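PDB 4QT9: putative glucoamylase from Bacteroides caccae ATCC 43185, which probably hydrolyses glycosidic bonds in alpha-glucans or related glucosides. Local coordinates for residues Y35-A40 with L92-R97; Y178-G181 with L186-H189; P282-E287 with L427-N432. All blocks are in the same frame, centred on the assembly; numbering follows the deposited sequence.

Contact 1: residues Y35-A40 with L92-R97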
ATOM      1  N   TYR A  35       2.293  10.868  11.076  1.00 27.23           N
ATOM      2  CA  TYR A  35       1.424  11.223   9.930  1.00 25.86           C
ATOM      3  C   TYR A  35       0.025  10.688  10.210  1.00 28.07           C
ATOM      4  O   TYR A  35      -0.973  11.340   9.927  1.00 28.56           O
ATOM      5  CB  TYR A  35       1.942  10.646   8.545  1.00 25.67           C
ATOM      6  CG  TYR A  35       1.037  10.957   7.346  1.00 26.48           C
ATOM      7  CD1 TYR A  35      -0.088  10.185   7.074  1.00 29.08           C
ATOM      8  CD2 TYR A  35       1.238  12.094   6.564  1.00 26.17           C
ATOM      9  CE1 TYR A  35      -0.997  10.537   6.066  1.00 30.23           C
ATOM     10  CE2 TYR A  35       0.393  12.395   5.485  1.00 24.77           C
ATOM     11  CZ  TYR A  35      -0.732  11.627   5.249  1.00 35.84           C
ATOM     12  OH  TYR A  35      -1.607  11.957   4.228  1.00 34.14           O
ATOM     13  N   PHE A  36      -0.041   9.447  10.681  1.00 23.87           N
ATOM     14  CA  PHE A  36      -1.317   8.759  10.872  1.00 22.30           C
ATOM     15  C   PHE A  36      -1.916   9.020  12.251  1.00 27.95           C
ATOM     16  O   PHE A  36      -3.140   9.007  12.374  1.00 28.12           O
ATOM     17  CB  PHE A  36      -1.140   7.269  10.609  1.00 22.79           C
ATOM     18  CG  PHE A  36      -0.701   7.028   9.182  1.00 22.09           C
ATOM     19  CD1 PHE A  36      -1.597   7.190   8.125  1.00 23.04           C
ATOM     20  CD2 PHE A  36       0.624   6.715   8.888  1.00 22.68           C
ATOM     21  CE1 PHE A  36      -1.177   7.012   6.799  1.00 23.37           C
ATOM     22  CE2 PHE A  36       1.039   6.535   7.562  1.00 23.42           C
ATOM     23  CZ  PHE A  36       0.135   6.690   6.532  1.00 20.95           C
ATOM     24  N   TRP A  37      -1.078   9.306  13.255  1.00 25.82           N
ATOM     25  CA  TRP A  37      -1.552   9.599  14.595  1.00 26.83           C
ATOM     26  C   TRP A  37      -2.024  11.052  14.699  1.00 32.89           C
ATOM     27  O   TRP A  37      -3.205  11.288  14.961  1.00 34.11           O
ATOM     28  CB  TRP A  37      -0.494   9.279  15.670  1.00 26.17           C
ATOM     29  CG  TRP A  37      -1.099   9.277  17.040  1.00 29.09           C
ATOM     30  CD1 TRP A  37      -1.034  10.278  17.965  1.00 32.79           C
ATOM     31  CD2 TRP A  37      -2.060   8.338  17.536  1.00 29.19           C
ATOM     32  NE1 TRP A  37      -1.830   9.977  19.043  1.00 32.58           N
ATOM     33  CE2 TRP A  37      -2.480   8.797  18.801  1.00 33.29           C
ATOM     34  CE3 TRP A  37      -2.602   7.135  17.033  1.00 30.32           C
ATOM     35  CZ2 TRP A  37      -3.390   8.083  19.591  1.00 33.40           C
ATOM     36  CZ3 TRP A  37      -3.514   6.438  17.807  1.00 31.41           C
ATOM     37  CH2 TRP A  37      -3.887   6.901  19.076  1.00 32.53           C
ATOM     38  N   GLU A  38      -1.101  12.016  14.497  1.00 30.05           N
ATOM     39  CA  GLU A  38      -1.353  13.454  14.606  1.00 29.31           C
ATOM     40  C   GLU A  38      -1.951  14.040  13.330  1.00 33.42           C
ATOM     41  O   GLU A  38      -2.765  14.946  13.440  1.00 34.87           O
ATOM     42  CB  GLU A  38      -0.065  14.203  14.972  1.00 30.52           C
ATOM     43  CG  GLU A  38       0.466  13.797  16.341  1.00 43.82           C
ATOM     44  CD  GLU A  38       1.663  14.535  16.916  1.00 63.79           C
ATOM     45  OE1 GLU A  38       2.403  15.193  16.147  1.00 44.11           O
ATOM     46  OE2 GLU A  38       1.880  14.419  18.146  1.00 63.97           O
ATOM     47  N   GLY A  39      -1.566  13.536  12.157  1.00 28.36           N
ATOM     48  CA  GLY A  39      -2.056  14.059  10.881  1.00 28.62           C
ATOM     49  C   GLY A  39      -3.423  13.571  10.421  1.00 32.32           C
ATOM     50  O   GLY A  39      -3.934  14.038   9.401  1.00 31.07           O
ATOM     51  N   ALA A  40      -4.032  12.647  11.162  1.00 29.52           N
ATOM     52  CA  ALA A  40      -5.319  12.052  10.794  1.00 30.21           C
ATOM     53  C   ALA A  40      -6.450  13.080  10.759  1.00 33.30           C
ATOM     54  O   ALA A  40      -6.412  14.076  11.493  1.00 34.03           O
ATOM     55  CB  ALA A  40      -5.680  10.951  11.777  1.00 31.27           C
ATOM     56  N   LEU A  92      -6.770   1.800  21.282  1.00 28.78           N
ATOM     57  CA  LEU A  92      -8.118   1.212  21.192  1.00 29.19           C
ATOM     58  C   LEU A  92      -9.136   2.320  20.935  1.00 30.48           C
ATOM     59  O   LEU A  92     -10.057   2.114  20.147  1.00 30.15           O
ATOM     60  CB  LEU A  92      -8.468   0.427  22.471  1.00 30.66           C
ATOM     61  CG  LEU A  92      -9.840  -0.274  22.522  1.00 35.43           C
ATOM     62  CD1 LEU A  92      -9.905  -1.416  21.525  1.00 34.33           C
ATOM     63  CD2 LEU A  92     -10.145  -0.766  23.925  1.00 37.85           C
ATOM     64  N   ALA A  93      -8.955   3.503  21.565  1.00 25.80           N
ATOM     65  CA  ALA A  93      -9.857   4.629  21.313  1.00 25.51           C
ATOM     66  C   ALA A  93      -9.772   5.038  19.813  1.00 28.79           C
ATOM     67  O   ALA A  93     -10.813   5.279  19.200  1.00 26.34           O
ATOM     68  CB  ALA A  93      -9.533   5.803  22.231  1.00 27.32           C
ATOM     69  N   ARG A  94      -8.549   5.022  19.198  1.00 26.53           N
ATOM     70  CA  ARG A  94      -8.413   5.358  17.783  1.00 26.07           C
ATOM     71  C   ARG A  94      -9.053   4.291  16.878  1.00 29.30           C
ATOM     72  O   ARG A  94      -9.768   4.664  15.943  1.00 28.87           O
ATOM     73  CB  ARG A  94      -6.945   5.601  17.380  1.00 27.33           C
ATOM     74  CG  ARG A  94      -6.695   5.810  15.862  1.00 25.37           C
ATOM     75  CD  ARG A  94      -7.392   7.037  15.278  1.00 19.45           C
ATOM     76  NE  ARG A  94      -6.842   8.244  15.878  1.00 24.85           N
ATOM     77  CZ  ARG A  94      -5.829   8.927  15.369  1.00 38.38           C
ATOM     78  NH1 ARG A  94      -5.297   8.574  14.201  1.00 22.33           N
ATOM     79  NH2 ARG A  94      -5.359   9.990  16.000  1.00 36.52           N
HETATM   80  N   MSE A  95      -8.806   2.985  17.145  1.00 25.87           N
HETATM   81  CA  MSE A  95      -9.386   1.885  16.355  1.00 24.04           C
HETATM   82  C   MSE A  95     -10.911   1.951  16.389  1.00 28.38           C
HETATM   83  O   MSE A  95     -11.536   1.774  15.345  1.00 28.89           O
HETATM   84  CB  MSE A  95      -8.901   0.495  16.834  1.00 25.17           C
HETATM   85  CG  MSE A  95      -7.402   0.249  16.593  1.00 30.08           C
HETATM   86 SE   MSE A  95      -6.725   0.763  14.792  0.75 33.33          SE
HETATM   87  CE  MSE A  95      -4.897   0.142  15.004  1.00 30.33           C
ATOM     88  N   GLU A  96     -11.495   2.230  17.572  1.00 24.72           N
ATOM     89  CA  GLU A  96     -12.952   2.338  17.758  0.50 24.95           C
ATOM     90  C   GLU A  96     -13.502   3.471  16.877  1.00 27.59           C
ATOM     91  O   GLU A  96     -14.488   3.273  16.166  1.00 23.84           O
ATOM     92  CB  GLU A  96     -13.296   2.551  19.246  0.50 27.23           C
ATOM     93  CG  GLU A  96     -14.623   3.247  19.520  0.50 37.44           C
ATOM     94  CD  GLU A  96     -15.892   2.479  19.222  0.50 57.24           C
ATOM     95  OE1 GLU A  96     -15.988   1.303  19.634  0.50 43.55           O
ATOM     96  OE2 GLU A  96     -16.822   3.079  18.637  0.50 56.25           O
ATOM     97  N   ARG A  97     -12.839   4.649  16.904  1.00 24.99           N
ATOM     98  CA  ARG A  97     -13.218   5.806  16.100  1.00 24.73           C
ATOM     99  C   ARG A  97     -13.195   5.414  14.602  1.00 26.45           C
ATOM    100  O   ARG A  97     -14.171   5.694  13.898  1.00 26.09           O
ATOM    101  CB  ARG A  97     -12.262   6.987  16.380  1.00 26.68           C
ATOM    102  CG  ARG A  97     -12.563   8.225  15.531  1.00 32.35           C
ATOM    103  CD  ARG A  97     -11.692   9.433  15.873  1.00 31.35           C
ATOM    104  NE  ARG A  97     -11.947   9.951  17.231  1.00 29.09           N
ATOM    105  CZ  ARG A  97     -12.983  10.707  17.583  1.00 51.97           C
ATOM    106  NH1 ARG A  97     -13.912  11.039  16.684  1.00 38.44           N
ATOM    107  NH2 ARG A  97     -13.120  11.110  18.844  1.00 33.87           N
TER

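Contact 2: residues Y178-G181 with L186-H189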
ATOM      1  N   TYR A 178     -18.245  -7.818  -7.983  1.00 21.08           N
ATOM      2  CA  TYR A 178     -17.300  -7.153  -8.860  1.00 19.97           C
ATOM      3  C   TYR A 178     -16.777  -8.070  -9.983  1.00 24.49           C
ATOM      4  O   TYR A 178     -15.927  -7.655 -10.752  1.00 24.29           O
ATOM      5  CB  TYR A 178     -16.181  -6.533  -8.015  1.00 21.53           C
ATOM      6  CG  TYR A 178     -16.661  -5.285  -7.285  1.00 22.97           C
ATOM      7  CD1 TYR A 178     -17.460  -5.381  -6.148  1.00 23.90           C
ATOM      8  CD2 TYR A 178     -16.341  -4.010  -7.750  1.00 22.76           C
ATOM      9  CE1 TYR A 178     -17.973  -4.242  -5.521  1.00 22.05           C
ATOM     10  CE2 TYR A 178     -16.830  -2.866  -7.118  1.00 23.34           C
ATOM     11  CZ  TYR A 178     -17.680  -2.990  -6.023  1.00 26.83           C
ATOM     12  OH  TYR A 178     -18.172  -1.876  -5.379  1.00 25.23           O
ATOM     13  N   ARG A 179     -17.365  -9.277 -10.146  1.00 22.74           N
ATOM     14  CA  ARG A 179     -17.078 -10.161 -11.260  1.00 23.04           C
ATOM     15  C   ARG A 179     -17.995  -9.783 -12.428  1.00 27.33           C
ATOM     16  O   ARG A 179     -17.951 -10.449 -13.466  1.00 27.14           O
ATOM     17  CB  ARG A 179     -17.300 -11.638 -10.887  1.00 24.53           C
ATOM     18  CG  ARG A 179     -16.355 -12.237  -9.855  1.00 24.60           C
ATOM     19  CD  ARG A 179     -16.891 -13.599  -9.434  1.00 21.44           C
ATOM     20  NE  ARG A 179     -16.915 -14.561 -10.543  1.00 26.68           N
ATOM     21  CZ  ARG A 179     -17.628 -15.680 -10.552  1.00 34.43           C
ATOM     22  NH1 ARG A 179     -18.410 -15.983  -9.528  1.00 25.16           N
ATOM     23  NH2 ARG A 179     -17.575 -16.501 -11.597  1.00 21.02           N
ATOM     24  N   LYS A 180     -18.892  -8.768 -12.227  1.00 23.00           N
ATOM     25  CA  LYS A 180     -19.828  -8.241 -13.240  1.00 23.69           C
ATOM     26  C   LYS A 180     -20.682  -9.385 -13.836  1.00 30.42           C
ATOM     27  O   LYS A 180     -20.514  -9.757 -14.996  1.00 32.00           O
ATOM     28  CB  LYS A 180     -19.045  -7.476 -14.338  1.00 24.61           C
ATOM     29  CG  LYS A 180     -19.903  -6.789 -15.395  1.00 30.63           C
ATOM     30  CD  LYS A 180     -19.028  -6.089 -16.442  1.00 33.17           C
ATOM     31  CE  LYS A 180     -19.849  -5.685 -17.633  1.00 44.28           C
ATOM     32  NZ  LYS A 180     -19.051  -4.892 -18.595  1.00 52.08           N
ATOM     33  N   GLY A 181     -21.548  -9.962 -13.015  1.00 28.58           N
ATOM     34  CA  GLY A 181     -22.424 -11.054 -13.437  1.00 28.33           C
ATOM     35  C   GLY A 181     -21.759 -12.405 -13.675  1.00 29.74           C
ATOM     36  O   GLY A 181     -22.233 -13.171 -14.514  1.00 30.86           O
ATOM     37  N   LEU A 186     -11.953  -9.850 -11.817  1.00 20.80           N
ATOM     38  CA  LEU A 186     -12.493  -8.817 -10.939  1.00 19.97           C
ATOM     39  C   LEU A 186     -12.346  -7.464 -11.606  1.00 25.20           C
ATOM     40  O   LEU A 186     -11.274  -7.154 -12.118  1.00 24.02           O
ATOM     41  CB  LEU A 186     -11.777  -8.810  -9.570  1.00 19.07           C
ATOM     42  CG  LEU A 186     -12.007 -10.030  -8.692  1.00 21.92           C
ATOM     43  CD1 LEU A 186     -10.990 -10.076  -7.571  1.00 21.13           C
ATOM     44  CD2 LEU A 186     -13.443 -10.037  -8.149  1.00 21.30           C
ATOM     45  N   TYR A 187     -13.412  -6.665 -11.597  1.00 23.45           N
ATOM     46  CA  TYR A 187     -13.387  -5.297 -12.124  1.00 23.82           C
ATOM     47  C   TYR A 187     -12.993  -4.335 -11.007  1.00 27.11           C
ATOM     48  O   TYR A 187     -13.340  -4.543  -9.838  1.00 24.44           O
ATOM     49  CB  TYR A 187     -14.745  -4.915 -12.728  1.00 25.47           C
ATOM     50  CG  TYR A 187     -14.966  -5.526 -14.092  1.00 28.36           C
ATOM     51  CD1 TYR A 187     -15.375  -6.853 -14.230  1.00 30.07           C
ATOM     52  CD2 TYR A 187     -14.768  -4.780 -15.250  1.00 30.08           C
ATOM     53  CE1 TYR A 187     -15.559  -7.427 -15.487  1.00 30.63           C
ATOM     54  CE2 TYR A 187     -14.940  -5.347 -16.513  1.00 31.73           C
ATOM     55  CZ  TYR A 187     -15.352  -6.666 -16.626  1.00 38.03           C
ATOM     56  OH  TYR A 187     -15.552  -7.215 -17.863  1.00 36.59           O
ATOM     57  N   TRP A 188     -12.238  -3.288 -11.357  1.00 25.71           N
ATOM     58  CA  TRP A 188     -11.748  -2.310 -10.405  1.00 25.12           C
ATOM     59  C   TRP A 188     -12.887  -1.499  -9.763  1.00 27.32           C
ATOM     60  O   TRP A 188     -12.872  -1.281  -8.543  1.00 26.96           O
ATOM     61  CB  TRP A 188     -10.762  -1.349 -11.125  1.00 24.35           C
ATOM     62  CG  TRP A 188      -9.817  -0.618 -10.215  1.00 25.27           C
ATOM     63  CD1 TRP A 188     -10.145   0.159  -9.136  1.00 27.95           C
ATOM     64  CD2 TRP A 188      -8.397  -0.474 -10.396  1.00 25.39           C
ATOM     65  NE1 TRP A 188      -9.013   0.723  -8.595  1.00 27.11           N
ATOM     66  CE2 TRP A 188      -7.930   0.381  -9.370  1.00 29.39           C
ATOM     67  CE3 TRP A 188      -7.472  -0.986 -11.335  1.00 26.92           C
ATOM     68  CZ2 TRP A 188      -6.571   0.699  -9.225  1.00 28.99           C
ATOM     69  CZ3 TRP A 188      -6.125  -0.707 -11.166  1.00 28.97           C
ATOM     70  CH2 TRP A 188      -5.684   0.126 -10.121  1.00 29.51           C
ATOM     71  N   HIS A 189     -13.854  -1.038 -10.596  1.00 21.39           N
ATOM     72  CA  HIS A 189     -14.943  -0.163 -10.167  1.00 20.66           C
ATOM     73  C   HIS A 189     -16.343  -0.611 -10.478  1.00 25.95           C
ATOM     74  O   HIS A 189     -16.606  -1.335 -11.438  1.00 25.51           O
ATOM     75  CB  HIS A 189     -14.814   1.228 -10.818  1.00 21.42           C
ATOM     76  CG  HIS A 189     -13.421   1.744 -10.952  1.00 23.81           C
ATOM     77  ND1 HIS A 189     -12.675   1.491 -12.084  1.00 25.66           N
ATOM     78  CD2 HIS A 189     -12.710   2.542 -10.123  1.00 24.34           C
ATOM     79  CE1 HIS A 189     -11.537   2.144 -11.907  1.00 24.52           C
ATOM     80  NE2 HIS A 189     -11.506   2.755 -10.727  1.00 24.25           N
TER

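Contact 3: residues P282-E287 with L427-N432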
ATOM      1  N   PRO A 282       8.054 -19.012  -8.677  1.00 30.59           N
ATOM      2  CA  PRO A 282       8.702 -19.911  -7.700  1.00 31.32           C
ATOM      3  C   PRO A 282       9.091 -19.216  -6.379  1.00 35.18           C
ATOM      4  O   PRO A 282       9.323 -19.914  -5.382  1.00 36.05           O
ATOM      5  CB  PRO A 282       9.938 -20.417  -8.448  1.00 33.80           C
ATOM      6  CG  PRO A 282      10.242 -19.347  -9.427  1.00 37.26           C
ATOM      7  CD  PRO A 282       8.913 -18.820  -9.868  1.00 32.43           C
ATOM      8  N   SER A 283       9.135 -17.853  -6.365  1.00 29.61           N
ATOM      9  CA  SER A 283       9.445 -17.031  -5.183  1.00 28.49           C
ATOM     10  C   SER A 283       9.050 -15.569  -5.401  1.00 30.33           C
ATOM     11  O   SER A 283       9.746 -14.842  -6.124  1.00 28.05           O
ATOM     12  CB  SER A 283      10.938 -17.105  -4.831  1.00 32.30           C
ATOM     13  OG  SER A 283      11.258 -16.240  -3.746  1.00 34.87           O
ATOM     14  N   TYR A 284       7.964 -15.126  -4.739  1.00 27.05           N
ATOM     15  CA  TYR A 284       7.524 -13.727  -4.805  1.00 25.78           C
ATOM     16  C   TYR A 284       8.578 -12.823  -4.137  1.00 28.54           C
ATOM     17  O   TYR A 284       8.828 -11.707  -4.619  1.00 26.54           O
ATOM     18  CB  TYR A 284       6.107 -13.564  -4.214  1.00 26.05           C
ATOM     19  CG  TYR A 284       5.061 -14.025  -5.210  1.00 27.72           C
ATOM     20  CD1 TYR A 284       4.690 -13.218  -6.283  1.00 29.03           C
ATOM     21  CD2 TYR A 284       4.532 -15.310  -5.152  1.00 28.93           C
ATOM     22  CE1 TYR A 284       3.780 -13.658  -7.243  1.00 27.40           C
ATOM     23  CE2 TYR A 284       3.613 -15.760  -6.101  1.00 29.98           C
ATOM     24  CZ  TYR A 284       3.229 -14.922  -7.138  1.00 35.87           C
ATOM     25  OH  TYR A 284       2.349 -15.352  -8.108  1.00 34.23           O
ATOM     26  N   PHE A 285       9.306 -13.359  -3.128  1.00 25.69           N
ATOM     27  CA  PHE A 285      10.393 -12.598  -2.486  1.00 25.39           C
ATOM     28  C   PHE A 285      11.504 -12.216  -3.495  1.00 28.35           C
ATOM     29  O   PHE A 285      11.932 -11.057  -3.532  1.00 26.34           O
ATOM     30  CB  PHE A 285      11.023 -13.388  -1.314  1.00 27.77           C
ATOM     31  CG  PHE A 285      12.089 -12.595  -0.590  1.00 29.67           C
ATOM     32  CD1 PHE A 285      11.744 -11.678   0.396  1.00 32.27           C
ATOM     33  CD2 PHE A 285      13.431 -12.709  -0.951  1.00 31.62           C
ATOM     34  CE1 PHE A 285      12.728 -10.918   1.041  1.00 33.97           C
ATOM     35  CE2 PHE A 285      14.407 -11.938  -0.321  1.00 35.28           C
ATOM     36  CZ  PHE A 285      14.053 -11.058   0.682  1.00 33.11           C
ATOM     37  N   HIS A 286      11.980 -13.211  -4.278  1.00 24.96           N
ATOM     38  CA  HIS A 286      13.054 -12.982  -5.231  0.50 25.26           C
ATOM     39  C   HIS A 286      12.574 -12.153  -6.418  1.00 28.52           C
ATOM     40  O   HIS A 286      13.343 -11.344  -6.905  1.00 29.54           O
ATOM     41  CB  HIS A 286      13.699 -14.302  -5.657  0.50 27.04           C
ATOM     42  CG  HIS A 286      14.502 -14.910  -4.550  0.50 31.14           C
ATOM     43  ND1 HIS A 286      14.009 -15.951  -3.793  0.50 33.27           N
ATOM     44  CD2 HIS A 286      15.701 -14.535  -4.048  0.50 33.43           C
ATOM     45  CE1 HIS A 286      14.940 -16.214  -2.893  0.50 33.30           C
ATOM     46  NE2 HIS A 286      15.978 -15.390  -3.010  0.50 33.72           N
ATOM     47  N   GLU A 287      11.299 -12.261  -6.815  1.00 24.95           N
ATOM     48  CA  GLU A 287      10.764 -11.437  -7.906  1.00 24.38           C
ATOM     49  C   GLU A 287      10.767  -9.958  -7.516  1.00 26.78           C
ATOM     50  O   GLU A 287      11.255  -9.120  -8.273  1.00 28.72           O
ATOM     51  CB  GLU A 287       9.336 -11.890  -8.315  1.00 25.86           C
ATOM     52  CG  GLU A 287       8.754 -11.111  -9.493  1.00 33.43           C
ATOM     53  CD  GLU A 287       9.483 -11.192 -10.830  1.00 44.73           C
ATOM     54  OE1 GLU A 287      10.379 -12.053 -10.996  1.00 31.02           O
ATOM     55  OE2 GLU A 287       9.107 -10.419 -11.739  1.00 28.59           O
ATOM     56  N   LEU A 427      -6.166 -20.667  -3.852  1.00 24.96           N
ATOM     57  CA  LEU A 427      -5.495 -20.161  -5.074  1.00 23.37           C
ATOM     58  C   LEU A 427      -4.164 -20.832  -5.404  1.00 28.73           C
ATOM     59  O   LEU A 427      -3.532 -20.461  -6.395  1.00 28.88           O
ATOM     60  CB  LEU A 427      -5.280 -18.637  -5.006  1.00 21.53           C
ATOM     61  CG  LEU A 427      -6.522 -17.791  -4.830  1.00 23.95           C
ATOM     62  CD1 LEU A 427      -6.179 -16.323  -4.900  1.00 20.59           C
ATOM     63  CD2 LEU A 427      -7.623 -18.185  -5.828  1.00 24.65           C
ATOM     64  N   GLY A 428      -3.761 -21.811  -4.603  1.00 27.25           N
ATOM     65  CA  GLY A 428      -2.541 -22.577  -4.864  1.00 27.70           C
ATOM     66  C   GLY A 428      -1.256 -21.991  -4.310  1.00 31.17           C
ATOM     67  O   GLY A 428      -0.171 -22.426  -4.694  1.00 31.23           O
ATOM     68  N   PHE A 429      -1.354 -21.033  -3.385  1.00 27.02           N
ATOM     69  CA  PHE A 429      -0.161 -20.447  -2.757  1.00 26.14           C
ATOM     70  C   PHE A 429       0.398 -21.377  -1.674  1.00 33.18           C
ATOM     71  O   PHE A 429      -0.335 -22.156  -1.057  1.00 33.33           O
ATOM     72  CB  PHE A 429      -0.432 -19.058  -2.174  1.00 25.20           C
ATOM     73  CG  PHE A 429      -0.529 -17.951  -3.190  1.00 25.25           C
ATOM     74  CD1 PHE A 429      -1.737 -17.670  -3.825  1.00 27.21           C
ATOM     75  CD2 PHE A 429       0.566 -17.125  -3.451  1.00 27.02           C
ATOM     76  CE1 PHE A 429      -1.838 -16.615  -4.741  1.00 26.94           C
ATOM     77  CE2 PHE A 429       0.453 -16.041  -4.333  1.00 28.09           C
ATOM     78  CZ  PHE A 429      -0.737 -15.814  -4.996  1.00 25.80           C
ATOM     79  N   ASN A 430       1.696 -21.272  -1.464  1.00 31.00           N
ATOM     80  CA  ASN A 430       2.475 -22.049  -0.533  1.00 32.92           C
ATOM     81  C   ASN A 430       3.545 -21.162   0.129  1.00 39.53           C
ATOM     82  O   ASN A 430       4.026 -20.227  -0.509  1.00 36.81           O
ATOM     83  CB  ASN A 430       3.161 -23.179  -1.338  1.00 35.80           C
ATOM     84  CG  ASN A 430       3.886 -24.244  -0.547  1.00 77.66           C
ATOM     85  OD1 ASN A 430       3.613 -24.500   0.637  1.00 77.34           O
ATOM     86  ND2 ASN A 430       4.791 -24.942  -1.224  1.00 73.29           N
ATOM     87  N   THR A 431       3.939 -21.499   1.382  1.00 40.74           N
ATOM     88  CA  THR A 431       5.030 -20.882   2.148  1.00 42.74           C
ATOM     89  C   THR A 431       5.986 -21.997   2.648  1.00 52.30           C
ATOM     90  O   THR A 431       5.536 -22.961   3.284  1.00 53.73           O
ATOM     91  CB  THR A 431       4.512 -20.011   3.291  1.00 52.26           C
ATOM     92  OG1 THR A 431       3.622 -19.021   2.766  1.00 52.02           O
ATOM     93  CG2 THR A 431       5.650 -19.349   4.076  1.00 51.19           C
ATOM     94  N   ASN A 432       7.296 -21.865   2.337  1.00 50.89           N
ATOM     95  CA  ASN A 432       8.347 -22.807   2.728  1.00 71.69           C
ATOM     96  C   ASN A 432       9.700 -22.114   2.749  1.00 88.20           C
ATOM     97  O   ASN A 432      10.048 -21.501   3.751  1.00 59.89           O
ATOM     98  CB  ASN A 432       8.386 -24.017   1.796  1.00 72.14           C
TER

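Contact 1: residues Y35-A40 with L92-R97
Phe36, Trp37 and Ala40 all meet a single side chain, that of Arg94, and together they illustrate how an alpha/alpha toroid can join the C-terminal part of one helix to the flank of another. Residues 35-37 lie in the last part of helix 21-37, whereas Arg94 belongs to helix 88-104. In sequence order the first point of contact is the backbone of Phe36, whose O receives the NH1 group of Arg94 at 2.9 Å through a rather bent bond of 141°; its ring turns the other way, toward Ala76 of helix 67-83 and Gln395 of helix 392-406. Trp37 is held twice. Trp37 O takes NH2 of Arg94 at 2.7 Å in a nearly straight bond, and the indole lies flat beneath the guanidinium, the two planes only 8° apart. With Arg94 CZ 4.3 Å from the centroid of the Trp37 six-membered ring, the stack is also a cation-pi interaction. Two consecutive carbonyls late in a helix, each met on a lone pair and both in the guanidinium plane, thus fix the rotation of the group, and the positive charge would be expected to suit the negative end of the helix dipole. Arg94 reaches this place by bending at chi2 (62°) and again at chi3, which brings the chain from beside the rim to over the face of the indole; Arg94 CB lies just off that rim, 3.6 Å from Trp37 CZ3. Phe33 meets the Trp37 ring as well, nearly parallel to it. Last comes Ala40, whose CB approaches Arg94 NH1 to 3.4 Å.

Contact 2: residues Y178-G181 with L186-H189
Tyr187 meets the 178-181 segment in two ways, through its backbone N and through its ring. Tyr187 N donates to Tyr178 O at 2.8 Å, nearly straight at 172°, with the donor tilted somewhat from the carbonyl plane; this is the one hydrogen bond between the segments, and it draws together the two arms of a compact loop. Tyr178 O also lies at the edge of the Tyr187 ring, 3.6 Å from Tyr187 CD1. Over one face of that ring runs the aliphatic part of Lys180. Its CG stands anti to the backbone N (chi1 -176°) and the chain continues extended, which carries Lys180 CD above the ring, 4.0 Å from the Tyr187 centroid, in a CH-pi contact displaced toward the rim, while Lys180 CB sits 3.7 Å from Tyr187 CE1. One residue earlier, Leu186 CD2 packs against Arg179 CG at 4.0 Å and more loosely against Tyr178 CB.

A second shell fixes these groups. Gln183, between the segments, receives the Arg179 NE through its O and pairs with the Tyr187 hydroxyl through OE1, and Asp176, just before them, forms a salt bridge with Arg179 NH1. Tyr178 OH is hydrogen-bonded to Phe108 O, which holds the far end of that ring.

The result is a loop closed on itself by one backbone bond and side-chain packing, at the periphery of the alpha/alpha toroid between helix 157-172 and strand 189-190. Tyr178 and Leu186 lean on Leu135 at the start of helix 135-152, and Arg179 and Leu186 share Val227 of helix 225-232.

Contact 3: residues P282-E287 with L427-N432
Tyr284 and Phe429 meet ring to ring in a buried spot near the periphery of the alpha/alpha toroid, where the first turn of helix 284-301 faces the C-terminal tail of the chain. The aromatic contact is oblique, with planes at 33° and centroids 5.8 Å apart, and it is carried almost wholly by one pair of carbons: Tyr284 CE2 and Phe429 CE2, 3.6 Å apart. The side chains cross at about a right angle. In both residues CG stands anti to the carbonyl carbon (chi1 -76° in Phe429), and this sends the Phe429 ring toward Tyr284. Apolar packing extends the pair, since both rings touch Leu276 of strand 276-277 and Met209 of helix 209-217.

Backbone bonds hold the two sides in place. Strand 430-431 pairs antiparallel with 276-277, and Tyr284 is bonded through its backbone to Leu276, so one short strand ties to both partners. Just before Phe429, Gly428 closes helix 418-426 in a Schellman motif, turning the chain into the tail.

Polar bonds act at two points. Tyr284 OH is hydrogen-bonded to Asp278 OD1, which holds the far end of the Tyr284 ring. The helix start is set by Ser283, the N-cap, whose OG accepts from His286 N at 3.2 Å.

The three contacts follow one another in series along the chain, 35-97, then 178-189, then 282-432, and none touches another. Contact 1 is the most remote: its centre lies about 32 Å from that of contact 2 and about 34 Å from that of contact 3, which is on the opposite side of the chain's centre. Contacts 2 and 3 are closer, with nearest atoms about 8 Å apart, and they share a neighbour in helix 225-232, which meets side chains of both. The set therefore samples separate parts of the toroid: a helix-to-helix join, a closed loop, and the tail brought back against a helix start after 139 intervening residues.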